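Local coordinates for DNA-3-methyladenine glycosidase (Bacillus halodurans, PDB 2H56), which belongs to the HhH-GPD superfamily of base excision DNA repair proteins, mostly helical proteins that carry a helix-hairpin-helix motif, at residues Q44-K48 with M156-L162; E109-V114 with A142-I146; W149-M153 with V164-D169; M153-F157 with C206-W210; R161-L165 with P200-C206. All blocks are in the same frame, centred on the assembly; numbering follows the deposited sequence.

Contact 1: residues Q44-K48 with M156-L162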
# COMPACT_ATOMS: atom_id res chain seq x y z
N GLN A 44 10.11 7.77 0.42
CA GLN A 44 10.55 6.49 0.90
C GLN A 44 9.45 5.43 0.79
O GLN A 44 8.26 5.74 0.66
CB GLN A 44 11.02 6.62 2.33
CG GLN A 44 10.09 7.34 3.28
CD GLN A 44 10.63 7.33 4.72
OE1 GLN A 44 10.29 6.46 5.53
NE2 GLN A 44 11.50 8.29 5.03
N LEU A 45 9.90 4.18 0.79
CA LEU A 45 9.04 3.05 0.56
C LEU A 45 9.39 1.98 1.55
O LEU A 45 10.38 1.28 1.38
CB LEU A 45 9.26 2.50 -0.84
CG LEU A 45 8.32 1.40 -1.32
CD1 LEU A 45 6.87 1.81 -1.18
CD2 LEU A 45 8.66 1.12 -2.77
N PRO A 46 8.61 1.85 2.63
CA PRO A 46 8.88 0.75 3.56
C PRO A 46 8.57 -0.60 2.92
O PRO A 46 7.58 -0.73 2.21
CB PRO A 46 7.95 1.04 4.73
CG PRO A 46 6.90 1.96 4.19
CD PRO A 46 7.48 2.70 3.05
N THR A 47 9.46 -1.55 3.13
CA THR A 47 9.25 -2.91 2.65
C THR A 47 9.28 -3.87 3.81
O THR A 47 10.33 -4.04 4.47
CB THR A 47 10.31 -3.35 1.64
OG1 THR A 47 10.34 -2.42 0.54
CG2 THR A 47 10.03 -4.83 1.16
N LYS A 48 8.14 -4.50 4.04
CA LYS A 48 8.04 -5.55 5.03
C LYS A 48 8.77 -6.79 4.53
O LYS A 48 8.47 -7.31 3.47
CB LYS A 48 6.57 -5.87 5.31
CG LYS A 48 5.76 -4.68 5.91
CD LYS A 48 5.20 -5.01 7.33
CE LYS A 48 4.02 -4.10 7.76
NZ LYS A 48 3.59 -4.41 9.16
N MSE A 156 2.65 -2.73 -2.83
CA MSE A 156 3.57 -1.61 -2.83
C MSE A 156 4.45 -1.75 -1.60
O MSE A 156 5.65 -1.89 -1.70
CB MSE A 156 2.85 -0.26 -2.82
CG MSE A 156 2.16 0.16 -4.13
SE MSE A 156 1.29 1.85 -3.78
CE MSE A 156 0.32 2.45 -5.45
N PHE A 157 3.79 -1.77 -0.45
CA PHE A 157 4.40 -1.60 0.84
C PHE A 157 4.88 -2.92 1.43
O PHE A 157 5.39 -2.95 2.55
CB PHE A 157 3.39 -0.96 1.79
CG PHE A 157 3.12 0.44 1.47
CD1 PHE A 157 4.10 1.39 1.63
CD2 PHE A 157 1.90 0.83 0.96
CE1 PHE A 157 3.88 2.73 1.33
CE2 PHE A 157 1.66 2.16 0.64
CZ PHE A 157 2.65 3.12 0.82
N SER A 158 4.72 -4.01 0.70
CA SER A 158 5.15 -5.28 1.21
C SER A 158 5.92 -6.08 0.20
O SER A 158 6.93 -6.61 0.56
CB SER A 158 3.98 -6.04 1.80
OG SER A 158 4.08 -7.39 1.47
N LEU A 159 5.47 -6.18 -1.05
CA LEU A 159 6.31 -6.72 -2.14
C LEU A 159 7.23 -5.69 -2.83
O LEU A 159 7.94 -6.05 -3.78
CB LEU A 159 5.47 -7.32 -3.26
CG LEU A 159 4.64 -8.55 -2.98
CD1 LEU A 159 3.48 -8.16 -2.11
CD2 LEU A 159 4.17 -9.12 -4.32
N GLY A 160 7.19 -4.43 -2.41
CA GLY A 160 8.05 -3.38 -2.99
C GLY A 160 7.98 -3.20 -4.51
O GLY A 160 8.99 -2.82 -5.16
N ARG A 161 6.80 -3.46 -5.07
CA ARG A 161 6.57 -3.37 -6.52
C ARG A 161 6.33 -1.93 -6.93
O ARG A 161 5.50 -1.27 -6.37
CB ARG A 161 5.37 -4.21 -6.92
CG ARG A 161 5.65 -5.68 -6.90
CD ARG A 161 6.44 -6.08 -8.13
NE ARG A 161 5.65 -5.84 -9.34
CZ ARG A 161 4.87 -6.74 -9.93
NH1 ARG A 161 4.78 -7.99 -9.49
NH2 ARG A 161 4.17 -6.38 -11.01
N LEU A 162 7.05 -1.44 -7.93
CA LEU A 162 7.00 -0.01 -8.26
C LEU A 162 5.97 0.35 -9.36
O LEU A 162 5.81 1.52 -9.69
CB LEU A 162 8.41 0.46 -8.64
CG LEU A 162 9.47 0.27 -7.55
CD1 LEU A 162 10.76 0.91 -7.92
CD2 LEU A 162 8.99 0.87 -6.22
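A helix end can be packed against an extended chain distant in sequence, and this contact illustrates how. Met156, a selenomethionine in the last turn of helix 148-157, offers mainly its backbone: its O lies 3.9 Å from Leu45 CD1. Phe157 contributes more than any other residue of its segment. Its ring is met obliquely by Pro46, CG 3.8 Å from Phe157 CD1, and by Leu45, CD1 4.0 Å from the same Phe157 CD1. Its carbonyl O takes a weak hydrogen bond from Lys48 N at 3.5 Å, while Phe157 CA makes a CA-H...O contact of 3.6 Å with Pro46 O. Ser158 leaves helical geometry, with Ser158 CA 4.8 Å from Lys48 CA; Thr47 CG2 rests 3.6 Å from Ser158 O. Gly160, with positive phi (54°), turns the chain and brings its CA 4.3 Å from Thr47 OG1. The end of the Leu162 side chain reaches back to the strand, CD2 3.5 Å from Leu45 CD2. The strand 43-46 pairs antiparallel with 13-16, and Leu45 is hydrogen-bonded, backbone to backbone, with Arg14. Helix 51-61 touches Lys48 and Ser158, and helix 202-219 receives the side chain of Met156.

Contact 2: residues E109-V114 with A142-I146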
# COMPACT_ATOMS: atom_id res chain seq x y z
N GLU A 109 -11.79 -15.50 9.74
CA GLU A 109 -12.04 -16.17 8.48
C GLU A 109 -11.04 -15.69 7.40
O GLU A 109 -10.48 -16.52 6.65
CB GLU A 109 -13.49 -15.94 8.04
CG GLU A 109 -13.84 -16.51 6.63
CD GLU A 109 -15.34 -16.35 6.19
OE1 GLU A 109 -16.15 -15.77 6.96
OE2 GLU A 109 -15.70 -16.83 5.08
N TYR A 110 -10.77 -14.39 7.32
CA TYR A 110 -9.83 -13.93 6.32
C TYR A 110 -8.43 -14.48 6.56
O TYR A 110 -7.77 -14.92 5.64
CB TYR A 110 -9.76 -12.39 6.26
CG TYR A 110 -11.08 -11.68 6.12
CD1 TYR A 110 -12.18 -12.28 5.47
CD2 TYR A 110 -11.24 -10.39 6.63
CE1 TYR A 110 -13.39 -11.60 5.35
CE2 TYR A 110 -12.46 -9.70 6.51
CZ TYR A 110 -13.52 -10.31 5.88
OH TYR A 110 -14.69 -9.61 5.80
N ILE A 111 -7.98 -14.46 7.80
CA ILE A 111 -6.65 -14.96 8.14
C ILE A 111 -6.52 -16.46 7.80
O ILE A 111 -5.55 -16.92 7.16
CB ILE A 111 -6.31 -14.71 9.64
CG1 ILE A 111 -6.09 -13.21 9.85
CG2 ILE A 111 -5.06 -15.52 10.08
CD1 ILE A 111 -6.35 -12.71 11.27
N ARG A 112 -7.53 -17.23 8.19
CA ARG A 112 -7.56 -18.63 7.81
C ARG A 112 -7.49 -18.81 6.30
O ARG A 112 -6.79 -19.71 5.82
CB ARG A 112 -8.84 -19.32 8.29
CG ARG A 112 -8.97 -19.47 9.75
CD ARG A 112 -7.76 -20.11 10.41
NE ARG A 112 -8.00 -20.19 11.85
CZ ARG A 112 -7.10 -20.55 12.75
NH1 ARG A 112 -5.86 -20.88 12.39
NH2 ARG A 112 -7.46 -20.58 14.05
N HIS A 113 -8.19 -17.97 5.55
CA HIS A 113 -8.19 -18.11 4.12
C HIS A 113 -6.80 -17.78 3.58
O HIS A 113 -6.35 -18.41 2.62
CB HIS A 113 -9.29 -17.25 3.50
CG HIS A 113 -9.80 -17.77 2.19
ND1 HIS A 113 -9.85 -16.98 1.05
CD2 HIS A 113 -10.28 -18.98 1.83
CE1 HIS A 113 -10.34 -17.69 0.05
NE2 HIS A 113 -10.59 -18.91 0.49
N VAL A 114 -6.09 -16.83 4.19
CA VAL A 114 -4.72 -16.53 3.77
C VAL A 114 -3.83 -17.76 4.00
O VAL A 114 -3.04 -18.15 3.14
CB VAL A 114 -4.14 -15.35 4.55
CG1 VAL A 114 -2.61 -15.24 4.35
CG2 VAL A 114 -4.87 -14.07 4.17
N ALA A 142 -8.49 -13.06 -4.74
CA ALA A 142 -9.06 -14.40 -4.51
C ALA A 142 -9.24 -14.76 -3.02
O ALA A 142 -10.08 -15.60 -2.70
CB ALA A 142 -8.19 -15.49 -5.20
N ILE A 143 -8.46 -14.13 -2.14
CA ILE A 143 -8.55 -14.37 -0.72
C ILE A 143 -9.67 -13.52 -0.14
O ILE A 143 -9.70 -12.31 -0.35
CB ILE A 143 -7.23 -14.03 -0.02
CG1 ILE A 143 -6.08 -14.86 -0.61
CG2 ILE A 143 -7.31 -14.27 1.50
CD1 ILE A 143 -4.75 -14.16 -0.44
N LYS A 144 -10.61 -14.15 0.56
CA LYS A 144 -11.64 -13.43 1.31
C LYS A 144 -11.01 -12.38 2.18
O LYS A 144 -9.96 -12.61 2.78
CB LYS A 144 -12.43 -14.37 2.21
CG LYS A 144 -13.62 -15.13 1.55
CD LYS A 144 -14.21 -16.17 2.55
CE LYS A 144 -13.36 -17.46 2.58
NZ LYS A 144 -13.21 -18.14 3.92
N GLY A 145 -11.63 -11.21 2.25
CA GLY A 145 -11.12 -10.10 3.02
C GLY A 145 -10.17 -9.20 2.26
O GLY A 145 -10.06 -8.04 2.62
N ILE A 146 -9.47 -9.73 1.25
CA ILE A 146 -8.55 -8.92 0.42
C ILE A 146 -9.23 -8.37 -0.81
O ILE A 146 -9.54 -9.10 -1.73
CB ILE A 146 -7.34 -9.73 -0.08
CG1 ILE A 146 -6.70 -10.52 1.05
CG2 ILE A 146 -6.32 -8.77 -0.73
CD1 ILE A 146 -6.09 -9.69 2.07
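The loop between helices 133-141 and 148-157 leans on helix 105-119. The sequence Ile143-Lys144-Gly145-Ile146 forms a type II beta turn, closed by Ile146 N to Ile143 O at 3.0 Å; with its flanking helices it matches the hairpin of a helix-hairpin-helix motif. Two polar bonds cross the contact. Lys144 N donates to His113 ND1 at 3.0 Å, and Lys144 NZ forms a salt bridge with Glu109 OE2, also at 3.0 Å. Two CH-pi contacts accompany them: Gly145 CA sits 3.3 Å from the centroid of the Tyr110 ring, almost on the normal, and Lys144 CE lies 3.6 Å from the centroid of the His113 ring. Among apolar side chains, Val114 CG2 meets Ile143 CG2 at 3.6 Å, next to helix 51-61. The chemistry sets two requirements. Glycine is demanded at 145, since its backbone angles (phi 88°) disfavour a side chain and an ideal CB would fall 2.2 Å from Tyr110 CG. His113, as acceptor of a backbone N-H, must have ND1 without a proton.

Contact 3: residues W149-M153 with V164-D169; sequences WTAEM and VLSVGD
The HhH-GPD family takes its name from a helix-hairpin-helix and a glycine/proline-rich loop followed by an aspartate; this contact sets what is by family and sequence probably the second helix, 148-157, against a loop whose Gly168-Asp169 is consistent with the latter. Residues 149-153 are regular helix. Residues 164-166 are extended, and a type I beta turn runs from Ser166 to Asp169, with Asp169 N hydrogen-bonded to Ser166 O at 3.1 Å. The register is Glu152 to Ser166, CA atoms 6.0 Å apart. Trp149, chi1 t and chi2 78°, directs NE1 to Asp169 OD1 at 3.0 Å, while its CD1 is 3.4 Å from Ser166 OG. Asp169 is the N-cap of helix 170-180, and its OD2 accepts hydrogen bonds from Leu172 N and Trp210 NE1. Glu152, chi1 m and chi2 t, points at the loop: OE1 accepts from Ser166 OG at 2.7 Å, and its CB lies 4.0 Å from Val164 CG1. Two waters bridge the carboxylate to the turn, water 1 from OE1 (2.7 Å) to Gly168 N (3.0 Å) and water 2 from OE2 (2.6 Å) to Val167 N (2.9 Å). Selenomethionine Met153, all m, brings its SE 4.3 Å from Asp169 OD1.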
# COMPACT_ATOMS: atom_id res chain seq x y z
N TRP A 149 -7.98 -2.64 -3.46
CA TRP A 149 -7.17 -1.66 -2.75
C TRP A 149 -6.18 -2.36 -1.84
O TRP A 149 -4.99 -1.99 -1.83
CB TRP A 149 -8.06 -0.71 -1.93
CG TRP A 149 -7.29 0.28 -1.17
CD1 TRP A 149 -6.72 1.40 -1.65
CD2 TRP A 149 -6.98 0.23 0.22
NE1 TRP A 149 -6.05 2.05 -0.66
CE2 TRP A 149 -6.19 1.36 0.51
CE3 TRP A 149 -7.26 -0.69 1.25
CZ2 TRP A 149 -5.68 1.62 1.78
CZ3 TRP A 149 -6.75 -0.43 2.51
CH2 TRP A 149 -5.98 0.72 2.77
N THR A 150 -6.64 -3.37 -1.10
CA THR A 150 -5.80 -4.10 -0.17
C THR A 150 -4.67 -4.76 -0.94
O THR A 150 -3.52 -4.67 -0.53
CB THR A 150 -6.58 -5.18 0.58
OG1 THR A 150 -7.78 -4.62 1.08
CG2 THR A 150 -5.80 -5.73 1.75
N ALA A 151 -4.99 -5.41 -2.06
CA ALA A 151 -3.96 -6.06 -2.85
C ALA A 151 -2.98 -5.02 -3.33
O ALA A 151 -1.77 -5.26 -3.34
CB ALA A 151 -4.54 -6.78 -4.05
N GLU A 152 -3.49 -3.86 -3.73
CA GLU A 152 -2.62 -2.85 -4.29
C GLU A 152 -1.64 -2.32 -3.25
O GLU A 152 -0.43 -2.29 -3.51
CB GLU A 152 -3.42 -1.75 -4.96
CG GLU A 152 -3.92 -2.19 -6.33
CD GLU A 152 -5.02 -1.32 -6.91
OE1 GLU A 152 -5.75 -0.63 -6.11
OE2 GLU A 152 -5.16 -1.34 -8.17
N MSE A 153 -2.15 -1.97 -2.06
CA MSE A 153 -1.28 -1.49 -0.96
C MSE A 153 -0.25 -2.54 -0.55
O MSE A 153 0.94 -2.19 -0.21
CB MSE A 153 -2.10 -1.12 0.26
CG MSE A 153 -3.10 -0.08 0.02
SE MSE A 153 -2.27 1.60 -0.42
CE MSE A 153 -1.68 2.15 1.46
N VAL A 164 2.46 0.05 -9.60
CA VAL A 164 1.13 -0.06 -9.01
C VAL A 164 0.53 1.35 -8.92
O VAL A 164 1.20 2.29 -8.53
CB VAL A 164 1.26 -0.67 -7.59
CG1 VAL A 164 -0.11 -0.77 -6.88
CG2 VAL A 164 1.97 -2.05 -7.63
N LEU A 165 -0.71 1.51 -9.32
CA LEU A 165 -1.42 2.77 -9.19
C LEU A 165 -2.81 2.50 -8.57
O LEU A 165 -3.70 2.01 -9.28
CB LEU A 165 -1.56 3.36 -10.58
CG LEU A 165 -2.24 4.71 -10.81
CD1 LEU A 165 -1.38 5.89 -10.34
CD2 LEU A 165 -2.54 4.86 -12.30
N SER A 166 -3.01 2.75 -7.28
CA SER A 166 -4.30 2.42 -6.72
C SER A 166 -5.33 3.51 -7.01
O SER A 166 -5.49 4.49 -6.27
CB SER A 166 -4.26 2.14 -5.24
OG SER A 166 -5.56 1.75 -4.83
N VAL A 167 -6.07 3.31 -8.08
CA VAL A 167 -7.04 4.32 -8.50
C VAL A 167 -8.07 4.62 -7.42
O VAL A 167 -8.58 5.74 -7.35
CB VAL A 167 -7.70 3.91 -9.81
CG1 VAL A 167 -9.00 4.62 -10.01
CG2 VAL A 167 -6.70 4.21 -10.93
N GLY A 168 -8.34 3.65 -6.54
CA GLY A 168 -9.39 3.83 -5.53
C GLY A 168 -8.93 4.49 -4.25
O GLY A 168 -9.72 4.70 -3.38
N ASP A 169 -7.65 4.80 -4.12
CA ASP A 169 -7.15 5.43 -2.90
C ASP A 169 -7.58 6.90 -2.79
O ASP A 169 -7.14 7.77 -3.54
CB ASP A 169 -5.63 5.30 -2.82
CG ASP A 169 -5.08 5.70 -1.44
OD1 ASP A 169 -5.06 4.87 -0.50
OD2 ASP A 169 -4.65 6.85 -1.30
O HOH W 1 -8.13 0.67 -6.43
O HOH W 2 -6.31 0.66 -9.28

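Contact 4: residues M153-F157 with C206-W210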
# COMPACT_ATOMS: atom_id res chain seq x y z
N MSE A 153 -2.15 -1.97 -2.06
CA MSE A 153 -1.28 -1.49 -0.96
C MSE A 153 -0.25 -2.54 -0.55
O MSE A 153 0.94 -2.19 -0.21
CB MSE A 153 -2.10 -1.12 0.26
CG MSE A 153 -3.10 -0.08 0.02
SE MSE A 153 -2.27 1.60 -0.42
CE MSE A 153 -1.68 2.15 1.46
N PHE A 154 -0.69 -3.80 -0.60
CA PHE A 154 0.18 -4.91 -0.30
C PHE A 154 1.30 -5.02 -1.31
O PHE A 154 2.43 -5.30 -0.92
CB PHE A 154 -0.60 -6.22 -0.29
CG PHE A 154 0.25 -7.41 0.02
CD1 PHE A 154 0.64 -7.68 1.34
CD2 PHE A 154 0.64 -8.29 -0.98
CE1 PHE A 154 1.45 -8.77 1.64
CE2 PHE A 154 1.43 -9.39 -0.69
CZ PHE A 154 1.84 -9.64 0.62
N MSE A 155 0.99 -4.82 -2.59
CA MSE A 155 2.00 -4.95 -3.62
C MSE A 155 3.05 -3.85 -3.42
O MSE A 155 4.21 -3.99 -3.85
CB MSE A 155 1.40 -4.79 -5.02
CG MSE A 155 0.45 -5.85 -5.48
SE MSE A 155 0.04 -5.75 -7.39
CE MSE A 155 1.89 -5.80 -8.10
N MSE A 156 2.65 -2.73 -2.83
CA MSE A 156 3.57 -1.61 -2.83
C MSE A 156 4.45 -1.75 -1.60
O MSE A 156 5.65 -1.89 -1.70
CB MSE A 156 2.85 -0.26 -2.82
CG MSE A 156 2.16 0.16 -4.13
SE MSE A 156 1.29 1.85 -3.78
CE MSE A 156 0.32 2.45 -5.45
N PHE A 157 3.79 -1.77 -0.45
CA PHE A 157 4.40 -1.60 0.84
C PHE A 157 4.88 -2.92 1.43
O PHE A 157 5.39 -2.95 2.55
CB PHE A 157 3.39 -0.96 1.79
CG PHE A 157 3.12 0.44 1.47
CD1 PHE A 157 4.10 1.39 1.63
CD2 PHE A 157 1.90 0.83 0.96
CE1 PHE A 157 3.88 2.73 1.33
CE2 PHE A 157 1.66 2.16 0.64
CZ PHE A 157 2.65 3.12 0.82
N CYS A 206 2.97 7.72 -6.72
CA CYS A 206 1.96 7.62 -5.67
C CYS A 206 2.50 8.07 -4.33
O CYS A 206 1.77 8.65 -3.53
CB CYS A 206 1.42 6.19 -5.59
SG CYS A 206 0.36 5.74 -6.99
N LEU A 207 3.77 7.78 -4.07
CA LEU A 207 4.40 8.27 -2.86
C LEU A 207 4.35 9.82 -2.86
O LEU A 207 4.06 10.43 -1.84
CB LEU A 207 5.84 7.78 -2.77
CG LEU A 207 6.03 6.28 -2.64
CD1 LEU A 207 7.52 5.93 -2.68
CD2 LEU A 207 5.37 5.80 -1.38
N TYR A 208 4.59 10.45 -3.99
CA TYR A 208 4.55 11.92 -4.04
C TYR A 208 3.13 12.44 -3.94
O TYR A 208 2.88 13.49 -3.33
CB TYR A 208 5.24 12.45 -5.29
CG TYR A 208 6.74 12.38 -5.18
CD1 TYR A 208 7.43 13.30 -4.38
CD2 TYR A 208 7.48 11.40 -5.84
CE1 TYR A 208 8.78 13.26 -4.25
CE2 TYR A 208 8.87 11.35 -5.71
CZ TYR A 208 9.50 12.29 -4.91
OH TYR A 208 10.85 12.25 -4.76
N LEU A 209 2.19 11.71 -4.53
CA LEU A 209 0.81 12.12 -4.42
C LEU A 209 0.42 12.12 -2.95
O LEU A 209 -0.21 13.09 -2.46
CB LEU A 209 -0.10 11.21 -5.27
CG LEU A 209 -0.02 11.43 -6.80
CD1 LEU A 209 -1.18 10.78 -7.53
CD2 LEU A 209 -0.04 12.90 -7.13
N TRP A 210 0.81 11.07 -2.23
CA TRP A 210 0.50 10.98 -0.81
C TRP A 210 1.11 12.13 -0.04
O TRP A 210 0.48 12.67 0.88
CB TRP A 210 0.96 9.66 -0.21
CG TRP A 210 -0.05 8.62 -0.32
CD1 TRP A 210 -1.35 8.74 0.00
CD2 TRP A 210 0.12 7.29 -0.79
NE1 TRP A 210 -2.02 7.58 -0.25
CE2 TRP A 210 -1.13 6.67 -0.74
CE3 TRP A 210 1.22 6.57 -1.28
CZ2 TRP A 210 -1.32 5.34 -1.13
CZ3 TRP A 210 1.03 5.26 -1.68
CH2 TRP A 210 -0.23 4.65 -1.60
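An apolar cluster of aromatic and selenomethionine side chains joins helix 148-157 to helix 202-219, a case of helices that meet by long side chains and not by close backbones. The axes of segments 153-157 and 206-210 pass 13.5 Å apart and cross at -102°, and even the nearest CA atoms, those of Met156 and Cys206, are 9.8 Å apart. Trp210 reaches across between the helices. Its CH2 lies 3.9 Å from Met153 SE and also 3.9 Å from Met156 SE. Both are Met-aromatic contacts: Met156 SE sits at the edge of the six-membered ring, 5.0 Å from its centroid, and Met153 SE approaches obliquely at the same distance. In the HhH-GPD fold, helix 148-157 is consistent with the second helix of the helix-hairpin-helix, so these residues would tie that motif to the long helix near the C-terminus. Phe157 adds an oblique aromatic pair with Trp210, with CZ to CZ3 at 3.7 Å, centroids 5.6 Å apart and planes at 42°; its CE1 also lies 4.4 Å from Leu207 CD2. Met156, extended along chi2 and chi3 (both t), carries its CE to 3.6 Å from Cys206 SG. The polar edge of Trp210 faces another way, where NE1 is hydrogen-bonded to Asp169 OD2; Leu172 of helix 170-180 packs on both Cys206 and Trp210, and Leu45 and Pro46 of strand 43-46 lie on Phe157.

Contact 5: residues R161-L165 with P200-C206; sequences RLDVL and PYETVAC
In this HhH-GPD superfamily protein the N-terminus of helix 202-219, with Tyr201 at the N-cap position, is met by the loop 161-165, extended except around Leu162 and Asp163. Pro200 follows a cis peptide bond, and 202-206 are helical. The closest CA pairs are Leu162 with Thr203 (4.6 Å) and Asp163 with Tyr201 (4.9 Å). Thr203 is the key side chain. Its chi1, m at -56°, lets OG1 donate to Arg161 O at 2.8 Å and accept from Val164 N at 3.2 Å, while Thr203 N donates to Leu162 O at 2.8 Å; a single residue thus ties three successive peptide units of the loop to the helix. Leu162 (m, t) sets its CB against the edge of the Tyr201 ring, 4.0 Å from CD1, and its CD2 4.3 Å from Val204 CG2. Arg161, m at chi1, chi2 and chi3, folds back on Asp163 (chi1 p) in a salt bridge, with NE 3.0 Å from OD1 and NH2 3.0 Å from OD2. Glu202 (chi1 m, chi2 93°) brings OE1 within 3.3 Å of Asp163 CA. Leu165 (t, p) ends the contact with CD1 3.8 Å from Cys206 SG, whose own chi1 is m.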
# COMPACT_ATOMS: atom_id res chain seq x y z
N ARG A 161 6.80 -3.46 -5.07
CA ARG A 161 6.57 -3.37 -6.52
C ARG A 161 6.33 -1.93 -6.93
O ARG A 161 5.50 -1.27 -6.37
CB ARG A 161 5.37 -4.21 -6.92
CG ARG A 161 5.65 -5.68 -6.90
CD ARG A 161 6.44 -6.08 -8.13
NE ARG A 161 5.65 -5.84 -9.34
CZ ARG A 161 4.87 -6.74 -9.93
NH1 ARG A 161 4.78 -7.99 -9.49
NH2 ARG A 161 4.17 -6.38 -11.01
N LEU A 162 7.05 -1.44 -7.93
CA LEU A 162 7.00 -0.01 -8.26
C LEU A 162 5.97 0.35 -9.36
O LEU A 162 5.81 1.52 -9.69
CB LEU A 162 8.41 0.46 -8.64
CG LEU A 162 9.47 0.27 -7.55
CD1 LEU A 162 10.76 0.91 -7.92
CD2 LEU A 162 8.99 0.87 -6.22
N ASP A 163 5.26 -0.64 -9.88
CA ASP A 163 4.36 -0.45 -11.04
C ASP A 163 2.85 -0.61 -10.68
O ASP A 163 2.09 -1.29 -11.37
CB ASP A 163 4.75 -1.45 -12.12
CG ASP A 163 4.63 -2.92 -11.66
OD1 ASP A 163 4.63 -3.22 -10.44
OD2 ASP A 163 4.54 -3.78 -12.54
N VAL A 164 2.46 0.05 -9.60
CA VAL A 164 1.13 -0.06 -9.01
C VAL A 164 0.53 1.35 -8.92
O VAL A 164 1.20 2.29 -8.53
CB VAL A 164 1.26 -0.67 -7.59
CG1 VAL A 164 -0.11 -0.77 -6.88
CG2 VAL A 164 1.97 -2.05 -7.63
N LEU A 165 -0.71 1.51 -9.32
CA LEU A 165 -1.42 2.77 -9.19
C LEU A 165 -2.81 2.50 -8.57
O LEU A 165 -3.70 2.01 -9.28
CB LEU A 165 -1.56 3.36 -10.58
CG LEU A 165 -2.24 4.71 -10.81
CD1 LEU A 165 -1.38 5.89 -10.34
CD2 LEU A 165 -2.54 4.86 -12.30
N PRO A 200 6.99 2.77 -16.09
CA PRO A 200 6.48 1.70 -15.20
C PRO A 200 6.79 1.96 -13.70
O PRO A 200 7.08 1.01 -12.96
CB PRO A 200 7.25 0.48 -15.73
CG PRO A 200 8.57 1.05 -16.05
CD PRO A 200 8.40 2.53 -16.40
N TYR A 201 6.76 3.20 -13.25
CA TYR A 201 7.11 3.49 -11.87
C TYR A 201 6.02 4.20 -11.14
O TYR A 201 6.27 5.06 -10.29
CB TYR A 201 8.38 4.30 -11.82
CG TYR A 201 9.55 3.57 -12.38
CD1 TYR A 201 9.90 2.31 -11.89
CD2 TYR A 201 10.33 4.12 -13.39
CE1 TYR A 201 11.01 1.63 -12.39
CE2 TYR A 201 11.44 3.44 -13.90
CZ TYR A 201 11.76 2.19 -13.40
OH TYR A 201 12.82 1.49 -13.88
N GLU A 202 4.79 3.80 -11.41
CA GLU A 202 3.64 4.44 -10.82
C GLU A 202 3.65 4.52 -9.29
O GLU A 202 3.20 5.52 -8.72
CB GLU A 202 2.35 3.71 -11.29
CG GLU A 202 2.03 3.85 -12.81
CD GLU A 202 2.58 2.69 -13.67
OE1 GLU A 202 3.38 1.87 -13.17
OE2 GLU A 202 2.20 2.59 -14.86
N THR A 203 4.15 3.49 -8.63
CA THR A 203 4.19 3.51 -7.18
C THR A 203 5.00 4.71 -6.70
O THR A 203 4.62 5.33 -5.70
CB THR A 203 4.82 2.22 -6.59
OG1 THR A 203 4.11 1.05 -7.05
CG2 THR A 203 4.77 2.25 -5.08
N VAL A 204 6.08 5.05 -7.40
CA VAL A 204 6.91 6.18 -6.96
C VAL A 204 6.11 7.52 -7.03
O VAL A 204 6.13 8.32 -6.08
CB VAL A 204 8.25 6.28 -7.74
CG1 VAL A 204 9.05 7.44 -7.22
CG2 VAL A 204 9.10 4.97 -7.62
N ALA A 205 5.39 7.74 -8.12
CA ALA A 205 4.45 8.88 -8.21
C ALA A 205 3.49 8.89 -7.05
O ALA A 205 3.20 9.92 -6.46
CB ALA A 205 3.66 8.82 -9.50
N CYS A 206 2.97 7.72 -6.72
CA CYS A 206 1.96 7.62 -5.67
C CYS A 206 2.50 8.07 -4.33
O CYS A 206 1.77 8.65 -3.53
CB CYS A 206 1.42 6.19 -5.59
SG CYS A 206 0.36 5.74 -6.99

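How the contacts relate
Four of the five contacts cluster at the middle of the chain. Helix 148-157 serves contacts 1, 3 and 4, and helix 202-219 serves 4 and 5. Contacts 3 and 4 share Met153, contacts 1 and 4 share Met156 and Phe157, each pair with centres about 8 Å apart; the centres of contacts 4 and 5 are about 7 Å apart. Contact 2 lies farther out, touching only contact 3, through Ile146 against Ala151, with its centre about 25 Å from that of contact 5. Along the sequence, contact 2 falls within the span of contact 1 and closes before contacts 3, 4 and 5 open. One helix thus connects the hairpin to the N-terminal sheet, the loop ending at Asp169 and helix 202-219.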